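Local atomic coordinates of putative aspartyl-tRNA synthetase (Leishmania major, PDB entry 6OD8), a protein that probably joins L-aspartate to its cognate tRNA(Asp) at the expense of ATP, releasing AMP and diphosphate, as a class-II aminoacyl-tRNA synthetase. Residues A105-R110 against G135-E140; S225-Y230 against V312-E317; F451-R456 against T460-D465. All coordinates share one frame; numbering follows the deposited sequence.

Overall arrangement
The three contacts follow one another along the chain without overlap. Interaction 1 lies in the OB-fold nucleic acid binding domain, while interactions 2 and 3 both fall in the class-II synthetase domain. Interaction 2 packs helix 215-237 on strand 310-319 of the large mixed sheet; interaction 3 is a loop between strands 445-449 and 472-477 of that same sheet. The centres of interactions 1 and 2 are about 39 Å apart, those of 2 and 3 about 27 Å, and those of 1 and 3 about 63 Å, on opposite sides of the chain's centre. None touches another, yet all three reach the second subunit, which therefore meets this chain in both domains.

Interaction 1 of 3, residues A105-R110 against G135-E140; sequences AFMVLR and GQIATE
Arg110 lays the outer edge of its guanidinium against the carboxylate of Glu140, meeting it end-on with both terminal nitrogens. NH1 of Arg110 gives a hydrogen bond to OE2 of Glu140 at 2.9 Å, and NH2 of Arg110 gives a second to OE1 of Glu140 at 3.0 Å. Both bonds are nearly straight, and each oxygen accepts through its syn lone pair, on the side of its twin. The two planes lie only 3° apart, so the pair forms a flat, two-pronged salt bridge. Arg110 gets there with CG anti to the backbone N (chi1 -178°) and a bend at chi3, while the chain of Glu140 folds at chi2 to bring the carboxylate up.

Further back along strand 104-111, the contact is apolar: CE of Met107 meets CD1 of Ile137 at 4.3 Å. Ile171 touches both side chains, so Ile137 is packed against two strands of the OB-fold sheet, 104-111 and 170-173. In this family the OB-fold domain reads the tRNA anticodon, as is probable here.

The ion pair belongs to a larger charge cluster. OE1 of Glu140 also takes a salt bridge from Arg213, NH1 of Arg110 also bonds OG of Ser96, and NH2 of Arg110 reaches Asp286 of the second subunit. Buried, flat and bonded at both prongs, the carboxylate has little freedom to rotate; the surrounding arginines would probably stabilise its negative charge, and the same guanidinium links the OB-fold domain to the partner subunit.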
ATOM      1  N   ALA A 105     -15.766  33.439  30.123  1.00 38.28           N
ATOM      2  CA  ALA A 105     -15.748  32.030  29.766  1.00 31.90           C
ATOM      3  C   ALA A 105     -14.358  31.663  29.266  1.00 34.84           C
ATOM      4  O   ALA A 105     -13.686  32.467  28.616  1.00 31.11           O
ATOM      5  CB  ALA A 105     -16.787  31.698  28.689  1.00 30.64           C
ATOM      6  N   PHE A 106     -13.936  30.438  29.578  1.00 32.02           N
ATOM      7  CA  PHE A 106     -12.594  29.953  29.284  1.00 32.24           C
ATOM      8  C   PHE A 106     -12.702  28.570  28.674  1.00 34.96           C
ATOM      9  O   PHE A 106     -13.353  27.689  29.246  1.00 30.15           O
ATOM     10  CB  PHE A 106     -11.721  29.884  30.543  1.00 30.80           C
ATOM     11  CG  PHE A 106     -11.536  31.211  31.219  1.00 41.76           C
ATOM     12  CD1 PHE A 106     -10.450  32.008  30.911  1.00 37.82           C
ATOM     13  CD2 PHE A 106     -12.454  31.659  32.159  1.00 41.92           C
ATOM     14  CE1 PHE A 106     -10.273  33.224  31.533  1.00 39.68           C
ATOM     15  CE2 PHE A 106     -12.285  32.877  32.786  1.00 40.67           C
ATOM     16  CZ  PHE A 106     -11.194  33.661  32.470  1.00 42.80           C
ATOM     17  N   MET A 107     -12.044  28.382  27.534  1.00 26.42           N
ATOM     18  CA  MET A 107     -12.085  27.130  26.803  1.00 29.50           C
ATOM     19  C   MET A 107     -10.675  26.754  26.379  1.00 30.29           C
ATOM     20  O   MET A 107      -9.787  27.601  26.245  1.00 29.01           O
ATOM     21  CB  MET A 107     -12.976  27.222  25.550  1.00 30.05           C
ATOM     22  CG  MET A 107     -14.317  27.908  25.761  1.00 37.07           C
ATOM     23  SD  MET A 107     -15.244  28.082  24.218  1.00 35.48           S
ATOM     24  CE  MET A 107     -15.601  26.371  23.860  1.00 25.51           C
ATOM     25  N   VAL A 108     -10.484  25.465  26.154  1.00 23.44           N
ATOM     26  CA  VAL A 108      -9.324  24.958  25.439  1.00 23.53           C
ATOM     27  C   VAL A 108      -9.851  24.348  24.156  1.00 27.89           C
ATOM     28  O   VAL A 108     -10.685  23.432  24.204  1.00 20.72           O
ATOM     29  CB  VAL A 108      -8.529  23.917  26.246  1.00 23.20           C
ATOM     30  CG1 VAL A 108      -7.431  23.343  25.360  1.00 22.58           C
ATOM     31  CG2 VAL A 108      -7.948  24.535  27.516  1.00 24.90           C
ATOM     32  N   LEU A 109      -9.389  24.872  23.018  1.00 20.91           N
ATOM     33  CA  LEU A 109      -9.747  24.358  21.702  1.00 19.67           C
ATOM     34  C   LEU A 109      -8.590  23.534  21.149  1.00 24.31           C
ATOM     35  O   LEU A 109      -7.417  23.877  21.342  1.00 25.80           O
ATOM     36  CB  LEU A 109     -10.101  25.494  20.732  1.00 23.21           C
ATOM     37  CG  LEU A 109     -11.237  26.399  21.231  1.00 24.91           C
ATOM     38  CD1 LEU A 109     -11.579  27.510  20.220  1.00 25.36           C
ATOM     39  CD2 LEU A 109     -12.474  25.596  21.605  1.00 23.53           C
ATOM     40  N   ARG A 110      -8.937  22.452  20.452  1.00 18.29           N
ATOM     41  CA  ARG A 110      -7.999  21.393  20.093  1.00 24.37           C
ATOM     42  C   ARG A 110      -8.219  20.955  18.648  1.00 28.32           C
ATOM     43  O   ARG A 110      -9.355  20.912  18.170  1.00 25.59           O
ATOM     44  CB  ARG A 110      -8.199  20.194  21.027  1.00 22.40           C
ATOM     45  CG  ARG A 110      -7.282  19.038  20.823  1.00 36.71           C
ATOM     46  CD  ARG A 110      -7.743  17.815  21.612  1.00 34.74           C
ATOM     47  NE  ARG A 110      -8.679  16.975  20.859  1.00 26.10           N
ATOM     48  CZ  ARG A 110      -9.932  16.713  21.224  1.00 27.16           C
ATOM     49  NH1 ARG A 110     -10.448  17.227  22.345  1.00 24.98           N
ATOM     50  NH2 ARG A 110     -10.681  15.939  20.454  1.00 29.14           N
ATOM     51  N   GLY A 135     -20.007  28.507  28.153  1.00 32.40           N
ATOM     52  CA  GLY A 135     -19.871  27.662  29.326  1.00 31.63           C
ATOM     53  C   GLY A 135     -20.625  26.350  29.239  1.00 33.50           C
ATOM     54  O   GLY A 135     -20.244  25.385  29.908  1.00 36.26           O
ATOM     55  N   GLN A 136     -21.681  26.281  28.426  1.00 31.03           N
ATOM     56  CA  GLN A 136     -22.518  25.087  28.379  1.00 31.63           C
ATOM     57  C   GLN A 136     -22.319  24.224  27.133  1.00 30.16           C
ATOM     58  O   GLN A 136     -23.020  23.215  26.987  1.00 28.55           O
ATOM     59  CB  GLN A 136     -24.002  25.478  28.525  1.00 35.24           C
ATOM     60  CG  GLN A 136     -24.573  26.343  27.397  1.00 38.58           C
ATOM     61  CD  GLN A 136     -24.926  25.526  26.163  1.00 39.40           C
ATOM     62  OE1 GLN A 136     -25.747  24.605  26.232  1.00 36.49           O
ATOM     63  NE2 GLN A 136     -24.280  25.836  25.036  1.00 26.73           N
ATOM     64  N   ILE A 137     -21.404  24.584  26.224  1.00 27.93           N
ATOM     65  CA  ILE A 137     -21.134  23.724  25.075  1.00 27.02           C
ATOM     66  C   ILE A 137     -20.608  22.386  25.579  1.00 25.08           C
ATOM     67  O   ILE A 137     -19.782  22.331  26.496  1.00 28.14           O
ATOM     68  CB  ILE A 137     -20.136  24.391  24.111  1.00 24.24           C
ATOM     69  CG1 ILE A 137     -20.684  25.745  23.644  1.00 23.17           C
ATOM     70  CG2 ILE A 137     -19.839  23.504  22.905  1.00 22.97           C
ATOM     71  CD1 ILE A 137     -19.762  26.536  22.733  1.00 22.66           C
ATOM     72  N   ALA A 138     -21.106  21.298  25.000  1.00 22.58           N
ATOM     73  CA  ALA A 138     -20.629  19.973  25.391  1.00 26.78           C
ATOM     74  C   ALA A 138     -19.203  19.765  24.897  1.00 23.34           C
ATOM     75  O   ALA A 138     -18.874  20.104  23.755  1.00 22.45           O
ATOM     76  CB  ALA A 138     -21.540  18.884  24.822  1.00 22.09           C
ATOM     77  N   THR A 139     -18.343  19.209  25.759  1.00 21.92           N
ATOM     78  CA  THR A 139     -16.993  18.915  25.298  1.00 20.43           C
ATOM     79  C   THR A 139     -17.058  17.915  24.150  1.00 24.27           C
ATOM     80  O   THR A 139     -17.982  17.096  24.058  1.00 22.17           O
ATOM     81  CB  THR A 139     -16.113  18.367  26.429  1.00 28.04           C
ATOM     82  OG1 THR A 139     -16.633  17.121  26.867  1.00 28.16           O
ATOM     83  CG2 THR A 139     -16.093  19.342  27.610  1.00 27.68           C
ATOM     84  N   GLU A 140     -16.081  18.027  23.252  1.00 19.24           N
ATOM     85  CA  GLU A 140     -15.925  17.323  21.981  1.00 23.47           C
ATOM     86  C   GLU A 140     -16.838  17.891  20.880  1.00 19.55           C
ATOM     87  O   GLU A 140     -16.725  17.455  19.734  1.00 23.31           O
ATOM     88  CB  GLU A 140     -16.133  15.796  22.098  1.00 24.84           C
ATOM     89  CG  GLU A 140     -15.114  15.167  23.057  1.00 23.05           C
ATOM     90  CD  GLU A 140     -13.708  15.499  22.625  1.00 28.87           C
ATOM     91  OE1 GLU A 140     -13.309  15.048  21.523  1.00 27.22           O
ATOM     92  OE2 GLU A 140     -13.023  16.259  23.349  1.00 29.89           O
TER

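Interaction 2 of 3, residues S225-Y230 against V312-E317; sequences SRVCQY and VGLDVE. With EDO (1,2-ethanediol), chain D.
Leu314 alone carries the strand's side of this contact, setting one methyl against Val227 and the other against Cys228. CD1 of Leu314 lies 4.2 Å from CG1 of Val227, while CD2 of Leu314 is 4.5 Å from SG of Cys228. The valine and leucine side chains cross at about a right angle. A chi1 of 172° in Val227 turns CG1 opposite the main-chain nitrogen and makes it the methyl that meets Leu314. All three residues are buried, no hydrogen bond crosses between the segments, and the fit is a light one.

OD1 of the next strand residue, Asp315, accepts a 2.7 Å hydrogen bond from O2 of an ethanediol, probably from the crystallisation liquor, and its OD2 makes a salt bridge with Lys279.

Helix 215-237 packs on the large mixed sheet, the class-II catalytic core, at strand 310-319, which runs between 289-297 and 523-529. The long helix leading into short strand 241-242 at the dimer interface is consistent with motif 1, and antiparallel strands 289-297 and 310-319 with motif 2. Leu530 of helix 530-538 touches both Val227 and Cys228, Leu342 of helix 325-342 packs on Val227, and Glu242 of the second subunit on Cys228.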
ATOM      1  N   SER A 225       1.674   5.137   9.585  1.00 16.02           N
ATOM      2  CA  SER A 225       1.690   5.617   8.211  1.00 14.50           C
ATOM      3  C   SER A 225       3.116   5.853   7.723  1.00 10.73           C
ATOM      4  O   SER A 225       3.447   5.537   6.565  1.00 11.57           O
ATOM      5  CB  SER A 225       0.870   6.911   8.103  1.00 14.76           C
ATOM      6  OG  SER A 225       0.899   7.397   6.772  1.00 17.82           O
ATOM      7  N   ARG A 226       3.972   6.441   8.572  1.00 13.51           N
ATOM      8  CA  ARG A 226       5.350   6.697   8.145  1.00 11.96           C
ATOM      9  C   ARG A 226       6.116   5.399   7.906  1.00 12.62           C
ATOM     10  O   ARG A 226       6.940   5.330   6.986  1.00 14.65           O
ATOM     11  CB  ARG A 226       6.106   7.550   9.178  1.00 14.72           C
ATOM     12  CG  ARG A 226       5.578   8.955   9.379  1.00 15.16           C
ATOM     13  CD  ARG A 226       5.497   9.782   8.066  1.00 15.51           C
ATOM     14  NE  ARG A 226       5.200  11.181   8.370  1.00 16.83           N
ATOM     15  CZ  ARG A 226       5.042  12.145   7.463  1.00 26.02           C
ATOM     16  NH1 ARG A 226       5.140  11.875   6.166  1.00 26.23           N
ATOM     17  NH2 ARG A 226       4.767  13.387   7.854  1.00 26.91           N
ATOM     18  N   VAL A 227       5.864   4.355   8.710  1.00 12.43           N
ATOM     19  CA  VAL A 227       6.534   3.066   8.452  1.00 14.31           C
ATOM     20  C   VAL A 227       6.202   2.560   7.047  1.00 18.05           C
ATOM     21  O   VAL A 227       7.096   2.148   6.288  1.00 16.07           O
ATOM     22  CB  VAL A 227       6.166   2.010   9.516  1.00 18.45           C
ATOM     23  CG1 VAL A 227       6.726   0.626   9.090  1.00 13.13           C
ATOM     24  CG2 VAL A 227       6.691   2.404  10.903  1.00 14.13           C
ATOM     25  N   CYS A 228       4.905   2.541   6.690  1.00 14.83           N
ATOM     26  CA  CYS A 228       4.517   2.160   5.325  1.00 13.10           C
ATOM     27  C   CYS A 228       5.209   3.034   4.286  1.00 17.20           C
ATOM     28  O   CYS A 228       5.739   2.541   3.284  1.00 13.09           O
ATOM     29  CB  CYS A 228       2.990   2.262   5.153  1.00 18.48           C
ATOM     30  SG  CYS A 228       2.064   1.030   6.106  1.00 23.54           S
ATOM     31  N   GLN A 229       5.174   4.351   4.495  1.00 12.84           N
ATOM     32  CA  GLN A 229       5.786   5.282   3.550  1.00 13.13           C
ATOM     33  C   GLN A 229       7.266   4.980   3.311  1.00 19.22           C
ATOM     34  O   GLN A 229       7.727   4.936   2.159  1.00 14.08           O
ATOM     35  CB  GLN A 229       5.621   6.695   4.083  1.00 11.29           C
ATOM     36  CG  GLN A 229       6.295   7.731   3.242  1.00 12.33           C
ATOM     37  CD  GLN A 229       6.123   9.122   3.832  1.00 17.25           C
ATOM     38  OE1 GLN A 229       5.250   9.346   4.677  1.00 17.46           O
ATOM     39  NE2 GLN A 229       6.962  10.055   3.401  1.00 17.52           N
ATOM     40  N   TYR A 230       8.041   4.813   4.394  1.00 16.97           N
ATOM     41  CA  TYR A 230       9.481   4.609   4.230  1.00 15.37           C
ATOM     42  C   TYR A 230       9.795   3.202   3.740  1.00 14.13           C
ATOM     43  O   TYR A 230      10.743   3.013   2.967  1.00 16.42           O
ATOM     44  CB  TYR A 230      10.204   4.914   5.548  1.00 13.59           C
ATOM     45  CG  TYR A 230       9.976   6.341   6.000  1.00 14.51           C
ATOM     46  CD1 TYR A 230       9.980   7.387   5.073  1.00 18.32           C
ATOM     47  CD2 TYR A 230       9.759   6.650   7.352  1.00 19.60           C
ATOM     48  CE1 TYR A 230       9.768   8.698   5.472  1.00 23.42           C
ATOM     49  CE2 TYR A 230       9.566   7.967   7.757  1.00 20.76           C
ATOM     50  CZ  TYR A 230       9.567   8.977   6.810  1.00 23.87           C
ATOM     51  OH  TYR A 230       9.367  10.279   7.186  1.00 22.28           O
ATOM     52  N   VAL A 312      -1.476  -6.478   8.884  1.00 13.04           N
ATOM     53  CA  VAL A 312      -0.953  -5.943   7.633  1.00 15.85           C
ATOM     54  C   VAL A 312       0.466  -6.448   7.461  1.00 15.85           C
ATOM     55  O   VAL A 312       1.305  -6.282   8.361  1.00 14.93           O
ATOM     56  CB  VAL A 312      -0.968  -4.402   7.592  1.00 14.85           C
ATOM     57  CG1 VAL A 312      -0.276  -3.923   6.301  1.00 10.86           C
ATOM     58  CG2 VAL A 312      -2.412  -3.851   7.726  1.00 17.09           C
ATOM     59  N   GLY A 313       0.726  -7.070   6.312  1.00 14.50           N
ATOM     60  CA  GLY A 313       2.045  -7.580   5.989  1.00 16.16           C
ATOM     61  C   GLY A 313       2.772  -6.673   5.012  1.00 17.40           C
ATOM     62  O   GLY A 313       2.191  -6.190   4.039  1.00 13.80           O
ATOM     63  N   LEU A 314       4.049  -6.449   5.290  1.00 13.07           N
ATOM     64  CA  LEU A 314       4.967  -5.752   4.401  1.00 12.67           C
ATOM     65  C   LEU A 314       5.874  -6.838   3.836  1.00 16.65           C
ATOM     66  O   LEU A 314       6.688  -7.409   4.573  1.00 15.13           O
ATOM     67  CB  LEU A 314       5.758  -4.698   5.173  1.00 11.86           C
ATOM     68  CG  LEU A 314       5.004  -3.791   6.149  1.00 15.90           C
ATOM     69  CD1 LEU A 314       5.951  -2.844   6.898  1.00 18.39           C
ATOM     70  CD2 LEU A 314       3.968  -2.928   5.356  1.00 15.02           C
ATOM     71  N   ASP A 315       5.695  -7.184   2.558  1.00 14.10           N
ATOM     72  CA  ASP A 315       6.311  -8.384   2.015  1.00 12.04           C
ATOM     73  C   ASP A 315       7.245  -8.009   0.878  1.00 15.88           C
ATOM     74  O   ASP A 315       6.969  -7.069   0.124  1.00 11.09           O
ATOM     75  CB  ASP A 315       5.236  -9.378   1.522  1.00 14.50           C
ATOM     76  CG  ASP A 315       4.804 -10.317   2.593  1.00 20.15           C
ATOM     77  OD1 ASP A 315       3.815 -10.000   3.306  1.00 20.26           O
ATOM     78  OD2 ASP A 315       5.474 -11.377   2.741  1.00 15.55           O
ATOM     79  N   VAL A 316       8.353  -8.740   0.776  1.00 11.84           N
ATOM     80  CA  VAL A 316       9.390  -8.491  -0.215  1.00 11.67           C
ATOM     81  C   VAL A 316       9.817  -9.835  -0.793  1.00 12.88           C
ATOM     82  O   VAL A 316       9.952 -10.820  -0.057  1.00 13.51           O
ATOM     83  CB  VAL A 316      10.597  -7.739   0.412  1.00 14.96           C
ATOM     84  CG1 VAL A 316      11.733  -7.558  -0.605  1.00 15.78           C
ATOM     85  CG2 VAL A 316      10.167  -6.366   0.979  1.00 10.81           C
ATOM     86  N   GLU A 317      10.017  -9.890  -2.112  1.00 12.96           N
ATOM     87  CA  GLU A 317      10.653 -11.063  -2.722  1.00 13.66           C
ATOM     88  C   GLU A 317      11.558 -10.574  -3.847  1.00 11.31           C
ATOM     89  O   GLU A 317      11.244  -9.581  -4.505  1.00 13.89           O
ATOM     90  CB  GLU A 317       9.601 -12.091  -3.245  1.00 16.05           C
ATOM     91  CG  GLU A 317      10.149 -13.546  -3.472  1.00 17.12           C
ATOM     92  CD  GLU A 317      10.264 -14.362  -2.185  1.00 18.59           C
ATOM     93  OE1 GLU A 317       9.728 -13.942  -1.130  1.00 15.59           O
ATOM     94  OE2 GLU A 317      10.882 -15.448  -2.223  1.00 16.44           O
TER
HETATM   95  C1  EDO D 602       4.506 -10.710   7.060  1.00 39.74           C
HETATM   96  O1  EDO D 602       4.499 -11.885   7.873  1.00 50.08           O
HETATM   97  C2  EDO D 602       3.190 -10.699   6.326  1.00 38.56           C
HETATM   98  O2  EDO D 602       3.198 -11.679   5.298  1.00 35.61           O

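Interaction 3 of 3, residues F451-R456 against T460-D465; sequences FPSSAR and TMECKD. With EDO (1,2-ethanediol), chain F; EDO (1,2-ethanediol), chain C.
The loop between strands 445-449 and 472-477 of the synthetase domain doubles back on itself, bringing a short 3-10 turn at 453-455 beside the irregular chain of 460-465. At its neck, CB of Arg456 rests 3.7 Å from OG1 of Thr460, a plain van der Waals contact; that hydroxyl's hydrogen bond is with the carbonyl O of Pro457. Beyond CB the arginine leads away, bent at chi2 (-45°) and again at chi3, which lays a face of its guanidinium over CG of Phe451, with NH1 3.5 Å above the ring plane and offset toward its rim. Its NH2 forms a salt bridge with Asp474, and its NE bonds OG of Ser472.

Farther out, water joins Ser453 to Glu462. OG of Ser453 is 2.8 Å from the water oxygen, which gives a weak hydrogen bond to OE2 of Glu462 at 3.1 Å. NH1 of Arg498 bonds the serine hydroxyl and makes a salt bridge with the carboxylate. Of two ethanediols, probably from the crystallisation liquor, one donates to OE1 of Glu462 through O1 and accepts from N of Glu462 through O2; the other donates to OE1 through O2 and to OE2 through O1.

Strands 472-477 and 480-487 flank the neck, with Ser472 and Ala486 touching Thr460. Helix 492-501 supplies Arg498 and Met501, which packs on Ser453 and Glu462, while Gln64 of the second subunit bonds the backbone O of Glu462.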
ATOM      1  N   PHE A 451      18.938 -20.909  10.379  1.00 22.95           N
ATOM      2  CA  PHE A 451      18.051 -21.591  11.312  1.00 17.29           C
ATOM      3  C   PHE A 451      17.999 -23.089  11.033  1.00 23.06           C
ATOM      4  O   PHE A 451      18.227 -23.519   9.898  1.00 19.10           O
ATOM      5  CB  PHE A 451      16.642 -21.012  11.230  1.00 21.14           C
ATOM      6  CG  PHE A 451      16.373 -19.972  12.265  1.00 24.40           C
ATOM      7  CD1 PHE A 451      15.412 -20.172  13.241  1.00 26.64           C
ATOM      8  CD2 PHE A 451      17.112 -18.805  12.276  1.00 19.58           C
ATOM      9  CE1 PHE A 451      15.162 -19.199  14.218  1.00 20.90           C
ATOM     10  CE2 PHE A 451      16.882 -17.844  13.233  1.00 19.26           C
ATOM     11  CZ  PHE A 451      15.909 -18.041  14.214  1.00 20.70           C
ATOM     12  N   PRO A 452      17.680 -23.894  12.049  1.00 19.76           N
ATOM     13  CA  PRO A 452      17.546 -25.336  11.822  1.00 23.82           C
ATOM     14  C   PRO A 452      16.395 -25.647  10.869  1.00 18.80           C
ATOM     15  O   PRO A 452      15.351 -24.979  10.876  1.00 26.40           O
ATOM     16  CB  PRO A 452      17.286 -25.898  13.228  1.00 32.61           C
ATOM     17  CG  PRO A 452      17.716 -24.817  14.167  1.00 27.00           C
ATOM     18  CD  PRO A 452      17.434 -23.536  13.460  1.00 17.79           C
ATOM     19  N   SER A 453      16.610 -26.684  10.053  1.00 22.70           N
ATOM     20  CA  SER A 453      15.644 -27.085   9.037  1.00 27.81           C
ATOM     21  C   SER A 453      14.297 -27.447   9.653  1.00 30.31           C
ATOM     22  O   SER A 453      13.239 -27.158   9.078  1.00 30.99           O
ATOM     23  CB  SER A 453      16.226 -28.253   8.236  1.00 31.25           C
ATOM     24  OG  SER A 453      15.227 -29.169   7.805  1.00 34.08           O
ATOM     25  N   SER A 454      14.313 -28.060  10.837  1.00 26.82           N
ATOM     26  CA  SER A 454      13.077 -28.489  11.476  1.00 26.60           C
ATOM     27  C   SER A 454      12.166 -27.322  11.843  1.00 26.58           C
ATOM     28  O   SER A 454      10.959 -27.529  12.015  1.00 33.98           O
ATOM     29  CB  SER A 454      13.406 -29.318  12.723  1.00 31.65           C
ATOM     30  OG  SER A 454      14.032 -28.490  13.686  1.00 39.16           O
ATOM     31  N   ALA A 455      12.699 -26.103  11.948  1.00 22.77           N
ATOM     32  CA  ALA A 455      11.910 -24.932  12.322  1.00 26.28           C
ATOM     33  C   ALA A 455      11.387 -24.120  11.131  1.00 29.17           C
ATOM     34  O   ALA A 455      10.730 -23.090  11.340  1.00 30.57           O
ATOM     35  CB  ALA A 455      12.739 -24.017  13.231  1.00 31.68           C
ATOM     36  N   ARG A 456      11.661 -24.534   9.901  1.00 21.98           N
ATOM     37  CA  ARG A 456      11.390 -23.711   8.733  1.00 19.41           C
ATOM     38  C   ARG A 456      10.412 -24.394   7.786  1.00 22.98           C
ATOM     39  O   ARG A 456      10.330 -25.627   7.744  1.00 23.41           O
ATOM     40  CB  ARG A 456      12.688 -23.391   7.973  1.00 17.59           C
ATOM     41  CG  ARG A 456      13.666 -22.562   8.779  1.00 22.54           C
ATOM     42  CD  ARG A 456      12.983 -21.398   9.493  1.00 31.99           C
ATOM     43  NE  ARG A 456      13.678 -20.158   9.206  1.00 33.46           N
ATOM     44  CZ  ARG A 456      13.612 -19.049   9.938  1.00 35.85           C
ATOM     45  NH1 ARG A 456      12.887 -19.009  11.043  1.00 28.55           N
ATOM     46  NH2 ARG A 456      14.292 -17.981   9.554  1.00 36.99           N
ATOM     47  N   THR A 460      11.833 -23.569   2.212  1.00 21.18           N
ATOM     48  CA  THR A 460      13.119 -22.984   2.596  1.00 17.22           C
ATOM     49  C   THR A 460      14.280 -23.839   2.084  1.00 18.73           C
ATOM     50  O   THR A 460      14.324 -25.047   2.343  1.00 19.44           O
ATOM     51  CB  THR A 460      13.198 -22.877   4.112  1.00 18.66           C
ATOM     52  OG1 THR A 460      12.043 -22.171   4.582  1.00 22.02           O
ATOM     53  CG2 THR A 460      14.475 -22.133   4.533  1.00 18.23           C
ATOM     54  N   MET A 461      15.241 -23.206   1.395  1.00 18.58           N
ATOM     55  CA  MET A 461      16.417 -23.919   0.891  1.00 19.12           C
ATOM     56  C   MET A 461      17.324 -24.353   2.036  1.00 22.97           C
ATOM     57  O   MET A 461      17.667 -23.545   2.904  1.00 18.24           O
ATOM     58  CB  MET A 461      17.203 -23.034  -0.086  1.00 17.66           C
ATOM     59  CG  MET A 461      18.415 -23.733  -0.749  1.00 16.47           C
ATOM     60  SD  MET A 461      17.945 -24.906  -2.024  1.00 22.68           S
ATOM     61  CE  MET A 461      17.630 -23.761  -3.403  1.00 18.14           C
ATOM     62  N   GLU A 462      17.713 -25.638   2.038  1.00 19.06           N
ATOM     63  CA  GLU A 462      18.638 -26.155   3.043  1.00 18.60           C
ATOM     64  C   GLU A 462      20.092 -25.789   2.702  1.00 20.57           C
ATOM     65  O   GLU A 462      20.448 -25.572   1.542  1.00 18.77           O
ATOM     66  CB  GLU A 462      18.494 -27.682   3.158  1.00 22.48           C
ATOM     67  CG  GLU A 462      17.165 -28.119   3.790  1.00 30.02           C
ATOM     68  CD  GLU A 462      16.760 -29.546   3.431  1.00 37.54           C
ATOM     69  OE1 GLU A 462      17.575 -30.277   2.819  1.00 34.10           O
ATOM     70  OE2 GLU A 462      15.617 -29.940   3.761  1.00 41.77           O
ATOM     71  N   CYS A 463      20.944 -25.727   3.735  1.00 21.21           N
ATOM     72  CA  CYS A 463      22.368 -25.513   3.492  1.00 26.11           C
ATOM     73  C   CYS A 463      22.976 -26.753   2.844  1.00 23.83           C
ATOM     74  O   CYS A 463      22.762 -27.878   3.307  1.00 24.62           O
ATOM     75  CB  CYS A 463      23.123 -25.201   4.787  1.00 26.24           C
ATOM     76  SG  CYS A 463      22.423 -23.831   5.702  1.00 28.22           S
ATOM     77  N   LYS A 464      23.752 -26.528   1.781  1.00 20.35           N
ATOM     78  CA  LYS A 464      24.416 -27.620   1.073  1.00 21.93           C
ATOM     79  C   LYS A 464      25.378 -28.381   1.980  1.00 29.14           C
ATOM     80  O   LYS A 464      25.475 -29.615   1.902  1.00 30.04           O
ATOM     81  CB  LYS A 464      25.180 -27.066  -0.126  1.00 28.73           C
ATOM     82  CG  LYS A 464      25.680 -28.162  -1.062  1.00 27.01           C
ATOM     83  CD  LYS A 464      26.001 -27.633  -2.426  1.00 38.99           C
ATOM     84  CE  LYS A 464      25.961 -28.758  -3.443  1.00 45.36           C
ATOM     85  NZ  LYS A 464      26.918 -29.836  -3.076  1.00 37.07           N
ATOM     86  N   ASP A 465      26.123 -27.657   2.824  1.00 21.74           N
ATOM     87  CA  ASP A 465      27.133 -28.285   3.671  1.00 33.69           C
ATOM     88  C   ASP A 465      26.527 -29.044   4.843  1.00 33.48           C
ATOM     89  O   ASP A 465      27.186 -29.915   5.411  1.00 34.63           O
ATOM     90  CB  ASP A 465      28.111 -27.225   4.191  1.00 37.34           C
ATOM     91  CG  ASP A 465      27.402 -26.012   4.793  1.00 49.15           C
ATOM     92  OD1 ASP A 465      26.547 -25.399   4.105  1.00 49.08           O
ATOM     93  OD2 ASP A 465      27.692 -25.675   5.959  1.00 49.77           O
TER
HETATM   94  C1  EDO F 604      18.023 -29.582  -0.858  1.00 34.54           C
HETATM   95  O1  EDO F 604      18.720 -29.906   0.362  1.00 35.11           O
HETATM   96  C2  EDO F 604      17.532 -28.130  -0.809  1.00 34.38           C
HETATM   97  O2  EDO F 604      16.741 -27.912   0.369  1.00 22.88           O
HETATM   98  C1  EDO C 601      14.860 -33.063   1.680  1.00 44.76           C
HETATM   99  O1  EDO C 601      14.399 -31.714   1.853  1.00 43.73           O
HETATM  100  C2  EDO C 601      16.366 -33.073   1.415  1.00 41.84           C
HETATM  101  O2  EDO C 601      17.091 -33.036   2.652  1.00 46.32           O
HETATM  102  O   HOH W   1      16.560 -31.207   6.466  1.00 52.70           O